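Side-chain contacts in 3-phosphoshikimate 1-carboxyvinyltransferase (Streptomyces sviceus, PDB 7M0O), which probably transfers the enolpyruvyl group of phosphoenolpyruvate to the 5-hydroxyl of shikimate-3-phosphate, the sixth step of chorismate biosynthesis: residues E332-R336 and L337-V341; P298-A301 and A302-P305; G253-G256 and F257-V260. All blocks are in the same frame, centred on the assembly; numbering follows the deposited sequence.

Contact 1: residues E332-R336 and L337-V341; sequences ENLRR and LGVRV
Two backbone bonds reaching back into the last helical turn tie L334 and R335 to the residues beyond the helix: V339 N to L334 O (3.0 Å) and G338 N to R335 O (2.9 Å). G338 has a positive phi, 97°, where any CB would press on the carbonyl O of L337; glycine avoids that clash. L337 N still makes the helical bond to N333 O.

Among the side chains, R335 supplies the polar link. Its chain runs extended from CG to NE and carries the guanidinium across V341, the two side chains crossing at about a right angle, where NH2 bonds V341 O at 2.9 Å, coming from above the carbonyl plane. A water lying in the guanidinium plane accepts from both R335 NE and V341 N, so R335 holds V341 O directly and V341 N by way of the water. R336 turns elsewhere: its NH2 forms a salt bridge with E332 OE2 (3.0 Å), one helical turn back, while NH1 bonds T361.

The apolar part is built on L334. V341 CG2 comes within 3.7 Å of L334 CB, again with crossed side chains, and V339 CB lies 4.3 Å from L334 CB. F372 and I350 cover L334 further.

The paired bonds and the left-handed conformation of G338 define a Schellman motif, with the L334–V339 contact accompanying it, here ending helix 326-336 and turning the chain into strand 340-344.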
loop_
_atom_site.group_PDB
_atom_site.type_symbol
_atom_site.label_atom_id
_atom_site.label_comp_id
_atom_site.label_asym_id
_atom_site.label_seq_id
_atom_site.Cartn_x
_atom_site.Cartn_y
_atom_site.Cartn_z
ATOM N N GLU A 332 -26.305 -5.089 1.500
ATOM C CA GLU A 332 -27.345 -4.198 1.008
ATOM C C GLU A 332 -27.360 -4.168 -0.515
ATOM O O GLU A 332 -28.426 -4.209 -1.135
ATOM C CB GLU A 332 -27.152 -2.793 1.577
ATOM C CG GLU A 332 -28.284 -1.841 1.222
ATOM C CD GLU A 332 -27.990 -0.399 1.601
ATOM O OE1 GLU A 332 -26.909 -0.121 2.172
ATOM O OE2 GLU A 332 -28.854 0.460 1.323
ATOM N N ASN A 333 -26.183 -4.117 -1.137
ATOM C CA ASN A 333 -26.134 -4.009 -2.592
ATOM C C ASN A 333 -26.489 -5.334 -3.259
ATOM O O ASN A 333 -27.159 -5.352 -4.297
ATOM C CB ASN A 333 -24.754 -3.506 -3.012
ATOM C CG ASN A 333 -24.632 -1.991 -2.862
ATOM O OD1 ASN A 333 -25.371 -1.231 -3.506
ATOM N ND2 ASN A 333 -23.736 -1.546 -1.994
ATOM N N LEU A 334 -26.079 -6.458 -2.658
ATOM C CA LEU A 334 -26.440 -7.764 -3.198
ATOM C C LEU A 334 -27.947 -7.970 -3.138
ATOM O O LEU A 334 -28.551 -8.514 -4.074
ATOM C CB LEU A 334 -25.708 -8.867 -2.432
ATOM C CG LEU A 334 -24.275 -9.148 -2.883
ATOM C CD1 LEU A 334 -23.511 -9.998 -1.842
ATOM C CD2 LEU A 334 -24.275 -9.813 -4.247
ATOM N N ARG A 335 -28.577 -7.491 -2.064
ATOM C CA ARG A 335 -30.023 -7.631 -1.935
ATOM C C ARG A 335 -30.749 -6.754 -2.942
ATOM O O ARG A 335 -31.792 -7.147 -3.478
ATOM C CB ARG A 335 -30.450 -7.283 -0.512
ATOM C CG ARG A 335 -30.126 -8.377 0.502
ATOM C CD ARG A 335 -30.237 -7.844 1.936
ATOM N NE ARG A 335 -30.023 -8.889 2.929
ATOM C CZ ARG A 335 -29.485 -8.667 4.123
ATOM N NH1 ARG A 335 -29.107 -7.438 4.467
ATOM N NH2 ARG A 335 -29.325 -9.666 4.977
ATOM N N ARG A 336 -30.215 -5.564 -3.202
ATOM C CA ARG A 336 -30.799 -4.700 -4.222
ATOM C C ARG A 336 -30.767 -5.366 -5.594
ATOM O O ARG A 336 -31.655 -5.130 -6.425
ATOM C CB ARG A 336 -30.066 -3.357 -4.251
ATOM C CG ARG A 336 -30.758 -2.283 -5.075
ATOM C CD ARG A 336 -30.094 -0.927 -4.873
ATOM N NE ARG A 336 -30.088 -0.562 -3.463
ATOM C CZ ARG A 336 -29.223 0.283 -2.920
ATOM N NH1 ARG A 336 -28.291 0.849 -3.671
ATOM N NH2 ARG A 336 -29.288 0.560 -1.627
ATOM N N LEU A 337 -29.764 -6.203 -5.841
ATOM C CA LEU A 337 -29.667 -6.967 -7.081
ATOM C C LEU A 337 -30.563 -8.200 -7.104
ATOM O O LEU A 337 -30.615 -8.890 -8.131
ATOM C CB LEU A 337 -28.211 -7.384 -7.319
ATOM C CG LEU A 337 -27.192 -6.246 -7.371
ATOM C CD1 LEU A 337 -25.773 -6.809 -7.457
ATOM C CD2 LEU A 337 -27.489 -5.324 -8.548
ATOM N N GLY A 338 -31.266 -8.509 -6.019
ATOM C CA GLY A 338 -32.142 -9.665 -5.986
ATOM C C GLY A 338 -31.562 -10.922 -5.372
ATOM O O GLY A 338 -32.210 -11.980 -5.424
ATOM N N VAL A 339 -30.374 -10.838 -4.788
ATOM C CA VAL A 339 -29.656 -11.977 -4.216
ATOM C C VAL A 339 -29.995 -12.106 -2.736
ATOM O O VAL A 339 -30.015 -11.111 -2.010
ATOM C CB VAL A 339 -28.139 -11.786 -4.426
ATOM C CG1 VAL A 339 -27.359 -12.969 -3.893
ATOM C CG2 VAL A 339 -27.831 -11.572 -5.898
ATOM N N ARG A 340 -30.236 -13.335 -2.269
ATOM C CA ARG A 340 -30.506 -13.539 -0.848
ATOM C C ARG A 340 -29.189 -13.570 -0.074
ATOM O O ARG A 340 -28.225 -14.228 -0.488
ATOM C CB ARG A 340 -31.315 -14.821 -0.610
ATOM C CG ARG A 340 -31.506 -15.145 0.889
ATOM C CD ARG A 340 -32.496 -16.287 1.136
ATOM N NE ARG A 340 -32.104 -17.511 0.432
ATOM C CZ ARG A 340 -31.529 -18.557 1.006
ATOM N NH1 ARG A 340 -31.274 -18.548 2.312
ATOM N NH2 ARG A 340 -31.219 -19.615 0.270
ATOM N N VAL A 341 -29.151 -12.850 1.048
ATOM C CA VAL A 341 -27.956 -12.706 1.878
ATOM C C VAL A 341 -28.356 -12.815 3.346
ATOM O O VAL A 341 -29.372 -12.252 3.768
ATOM C CB VAL A 341 -27.247 -11.354 1.621
ATOM C CG1 VAL A 341 -25.988 -11.228 2.484
ATOM C CG2 VAL A 341 -26.905 -11.182 0.158
HETATM O O HOH W 1 -31.597 -11.324 1.791
#

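Contact 2: residues P298-A301 and A302-P305; sequences PTLA and AIAP
The flat groups that meet between P298-A301 and A302-P305 are peptide units, and those of P298 and L300 receive their donors differently. A302 N meets P298 O at 3.0 Å, tilted only 26° from the carbonyl plane, as in an ordinary helical turn. I303 N instead stands above the plane of the L300 carbonyl, 3.2 Å from its O, and A304 N adds a weak bond to the same oxygen. This is a helix tightening into a 3-10 turn at its C-terminal end, within the beta-alpha-beta unit of strand 286-289, helix 297-303 and strand 311-314.

The side chains are small or apolar because every face is buried. CG1 of I303 is wedged between backbone N and carbonyl carbon (chi1 64°), which brings CG1 to 3.5 Å from L300 O and CD1 to 4.1 Å from L300 CD1; the two side chains cross at about a right angle. With an alanine here, L300 CD1 would have no CG1 or CD1 to pack on, and a gap would probably open beside L261 and V374. A301 and A302 carry just a methyl, which suits the close approach of helices 326-336 and 366-375, through C330 and S371 respectively.

P305 has no N-H for A301 O; CD, bonded to N in place of the hydrogen, lies 3.5 Å from A301 O.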
loop_
_atom_site.group_PDB
_atom_site.type_symbol
_atom_site.label_atom_id
_atom_site.label_comp_id
_atom_site.label_asym_id
_atom_site.label_seq_id
_atom_site.Cartn_x
_atom_site.Cartn_y
_atom_site.Cartn_z
ATOM N N PRO A 298 -14.982 -7.875 -0.257
ATOM C CA PRO A 298 -16.004 -7.439 -1.224
ATOM C C PRO A 298 -15.779 -8.019 -2.603
ATOM O O PRO A 298 -16.756 -8.258 -3.322
ATOM C CB PRO A 298 -15.891 -5.903 -1.216
ATOM C CG PRO A 298 -15.291 -5.591 0.187
ATOM C CD PRO A 298 -14.329 -6.733 0.415
ATOM N N THR A 299 -14.522 -8.261 -2.987
ATOM C CA THR A 299 -14.255 -8.846 -4.295
ATOM C C THR A 299 -14.913 -10.212 -4.420
ATOM O O THR A 299 -15.477 -10.550 -5.470
ATOM C CB THR A 299 -12.743 -8.945 -4.524
ATOM O OG1 THR A 299 -12.123 -7.713 -4.139
ATOM C CG2 THR A 299 -12.453 -9.213 -5.999
ATOM N N LEU A 300 -14.843 -11.022 -3.350
ATOM C CA LEU A 300 -15.515 -12.318 -3.360
ATOM C C LEU A 300 -17.033 -12.163 -3.280
ATOM O O LEU A 300 -17.770 -12.881 -3.961
ATOM C CB LEU A 300 -15.015 -13.183 -2.202
ATOM C CG LEU A 300 -15.708 -14.558 -2.116
ATOM C CD1 LEU A 300 -15.550 -15.321 -3.424
ATOM C CD2 LEU A 300 -15.198 -15.415 -0.945
ATOM N N ALA A 301 -17.516 -11.263 -2.429
ATOM C CA ALA A 301 -18.960 -11.081 -2.311
ATOM C C ALA A 301 -19.598 -10.753 -3.658
ATOM O O ALA A 301 -20.722 -11.183 -3.937
ATOM C CB ALA A 301 -19.258 -9.978 -1.295
ATOM N N ALA A 302 -18.882 -10.033 -4.515
ATOM C CA ALA A 302 -19.468 -9.563 -5.763
ATOM C C ALA A 302 -19.506 -10.625 -6.866
ATOM O O ALA A 302 -20.283 -10.463 -7.813
ATOM C CB ALA A 302 -18.722 -8.316 -6.246
ATOM N N ILE A 303 -18.714 -11.702 -6.783
ATOM C CA ILE A 303 -18.827 -12.814 -7.739
ATOM C C ILE A 303 -19.628 -13.980 -7.180
ATOM O O ILE A 303 -20.005 -14.881 -7.948
ATOM C CB ILE A 303 -17.441 -13.310 -8.226
ATOM C CG1 ILE A 303 -16.621 -13.888 -7.069
ATOM C CG2 ILE A 303 -16.699 -12.175 -8.922
ATOM C CD1 ILE A 303 -15.330 -14.587 -7.502
ATOM N N ALA A 304 -19.954 -13.961 -5.885
ATOM C CA ALA A 304 -20.695 -15.066 -5.298
ATOM C C ALA A 304 -22.086 -15.303 -5.899
ATOM O O ALA A 304 -22.552 -16.455 -5.820
ATOM C CB ALA A 304 -20.801 -14.852 -3.779
ATOM N N PRO A 305 -22.794 -14.319 -6.477
ATOM C CA PRO A 305 -24.107 -14.637 -7.072
ATOM C C PRO A 305 -24.047 -15.714 -8.139
ATOM O O PRO A 305 -25.075 -16.346 -8.424
ATOM C CB PRO A 305 -24.563 -13.297 -7.659
ATOM C CG PRO A 305 -23.918 -12.290 -6.760
ATOM C CD PRO A 305 -22.590 -12.855 -6.394
#

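Contact 3: residues G253-G256 and F257-V260; sequences GDLG and FVDV
F257 N bonds D254 O at 3.0 Å, V258 N bonds L255 O at the same length, and D259 N bonds G256 O at 3.1 Å. Each link spans three residues, and in all three the donor stands above the carbonyl plane, the geometry of tightly wound 3-10 turns. The bond at V258 is nearly straight, with 168° at the hydrogen; the one at D259 is more bent, at 135°. G256 suits its place because it sits over the preceding turn: a CB there would be crowded by G253 O, which G256 N already bonds.

The side chains spread out from this backbone. F257 CB rests 3.3 Å from D254 O, and with CG anti to the backbone N (chi1 178°) the ring leads away from the turn and packs on S227 and A231, an apolar group spent on the interior. L255 and V258, both buried, meet at their branches, L255 CD1 to V258 CG1 at 4.3 Å. CG2 of V258 meanwhile packs over L255 O, and F230 covers both residues.

D259 stays on the exposed side. Its OD2 accepts from a water at 2.8 Å that also donates to L255 O, so the carboxylate is bridged back to the turn that precedes it, while OD1 forms a salt bridge with R262. D254 points its own carboxylate elsewhere: OD2 bonds S224 OG, and the side chain touches D295, the predicted proton acceptor. A 3-10 turn leading into helix 257-263 thus sets the carboxylate of D254 beside the predicted active site of this EPSP synthase and the ring of F257 in the core.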
loop_
_atom_site.group_PDB
_atom_site.type_symbol
_atom_site.label_atom_id
_atom_site.label_comp_id
_atom_site.label_asym_id
_atom_site.label_seq_id
_atom_site.Cartn_x
_atom_site.Cartn_y
_atom_site.Cartn_z
ATOM N N GLY A 253 -0.136 -9.513 1.372
ATOM C CA GLY A 253 -1.014 -10.626 1.716
ATOM C C GLY A 253 -2.235 -10.777 0.816
ATOM O O GLY A 253 -2.781 -11.884 0.684
ATOM N N ASP A 254 -2.679 -9.694 0.177
ATOM C CA ASP A 254 -3.912 -9.831 -0.595
ATOM C C ASP A 254 -3.729 -10.643 -1.868
ATOM O O ASP A 254 -4.741 -10.992 -2.488
ATOM C CB ASP A 254 -4.498 -8.462 -0.951
ATOM C CG ASP A 254 -5.244 -7.827 0.213
ATOM O OD1 ASP A 254 -5.344 -8.457 1.296
ATOM O OD2 ASP A 254 -5.702 -6.681 0.053
ATOM N N LEU A 255 -2.486 -10.942 -2.283
ATOM C CA LEU A 255 -2.309 -11.949 -3.334
ATOM C C LEU A 255 -2.956 -13.274 -2.939
ATOM O O LEU A 255 -3.385 -14.032 -3.812
ATOM C CB LEU A 255 -0.821 -12.158 -3.662
ATOM C CG LEU A 255 -0.577 -13.057 -4.891
ATOM C CD1 LEU A 255 -1.249 -12.473 -6.130
ATOM C CD2 LEU A 255 0.898 -13.235 -5.187
ATOM N N GLY A 256 -3.061 -13.564 -1.641
ATOM C CA GLY A 256 -3.746 -14.773 -1.189
ATOM C C GLY A 256 -5.198 -14.887 -1.635
ATOM O O GLY A 256 -5.790 -15.969 -1.511
ATOM N N PHE A 257 -5.789 -13.808 -2.143
ATOM C CA PHE A 257 -7.115 -13.915 -2.721
ATOM C C PHE A 257 -7.148 -14.957 -3.839
ATOM O O PHE A 257 -8.167 -15.630 -4.033
ATOM C CB PHE A 257 -7.575 -12.534 -3.209
ATOM C CG PHE A 257 -8.931 -12.535 -3.877
ATOM C CD1 PHE A 257 -10.089 -12.722 -3.129
ATOM C CD2 PHE A 257 -9.050 -12.326 -5.249
ATOM C CE1 PHE A 257 -11.332 -12.702 -3.727
ATOM C CE2 PHE A 257 -10.278 -12.310 -5.864
ATOM C CZ PHE A 257 -11.436 -12.509 -5.112
ATOM N N VAL A 258 -6.045 -15.130 -4.582
ATOM C CA VAL A 258 -6.122 -16.061 -5.711
ATOM C C VAL A 258 -6.195 -17.510 -5.245
ATOM O O VAL A 258 -6.668 -18.368 -5.996
ATOM C CB VAL A 258 -4.961 -15.889 -6.717
ATOM C CG1 VAL A 258 -4.889 -14.464 -7.241
ATOM C CG2 VAL A 258 -3.618 -16.334 -6.124
ATOM N N ASP A 259 -5.743 -17.804 -4.025
ATOM C CA ASP A 259 -5.896 -19.148 -3.483
ATOM C C ASP A 259 -7.366 -19.471 -3.231
ATOM O O ASP A 259 -7.772 -20.632 -3.356
ATOM C CB ASP A 259 -5.074 -19.286 -2.196
ATOM C CG ASP A 259 -3.584 -19.119 -2.436
ATOM O OD1 ASP A 259 -3.096 -19.614 -3.468
ATOM O OD2 ASP A 259 -2.897 -18.485 -1.597
ATOM N N VAL A 260 -8.171 -18.450 -2.908
ATOM C CA VAL A 260 -9.625 -18.607 -2.822
ATOM C C VAL A 260 -10.209 -18.899 -4.201
ATOM O O VAL A 260 -11.052 -19.786 -4.362
ATOM C CB VAL A 260 -10.264 -17.352 -2.200
ATOM C CG1 VAL A 260 -11.782 -17.521 -2.120
ATOM C CG2 VAL A 260 -9.686 -17.079 -0.797
HETATM O O HOH W 2 -1.625 -16.686 -3.402
#

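Along the chain the order is contact 3, contact 2, contact 1, in series and all on one half of the molecule. Contact 2 is the middle member, its centre about 14 Å from that of contact 3 and about 11 Å from that of contact 1; contacts 1 and 3 do not touch, their nearest atoms being about 13 Å apart. Helix 297-303 meets contact 3 at T299 CG2 to F257 CZ, 3.6 Å, and the 3-10 turn that follows it meets contact 1 at P305 CG to L334 CD2, 3.5 Å. Contact 2 thus joins the other two by packing, and the four-stranded sheet that holds strands 311-314 and 340-344 ties contacts 1 and 2 to the same part of the fold.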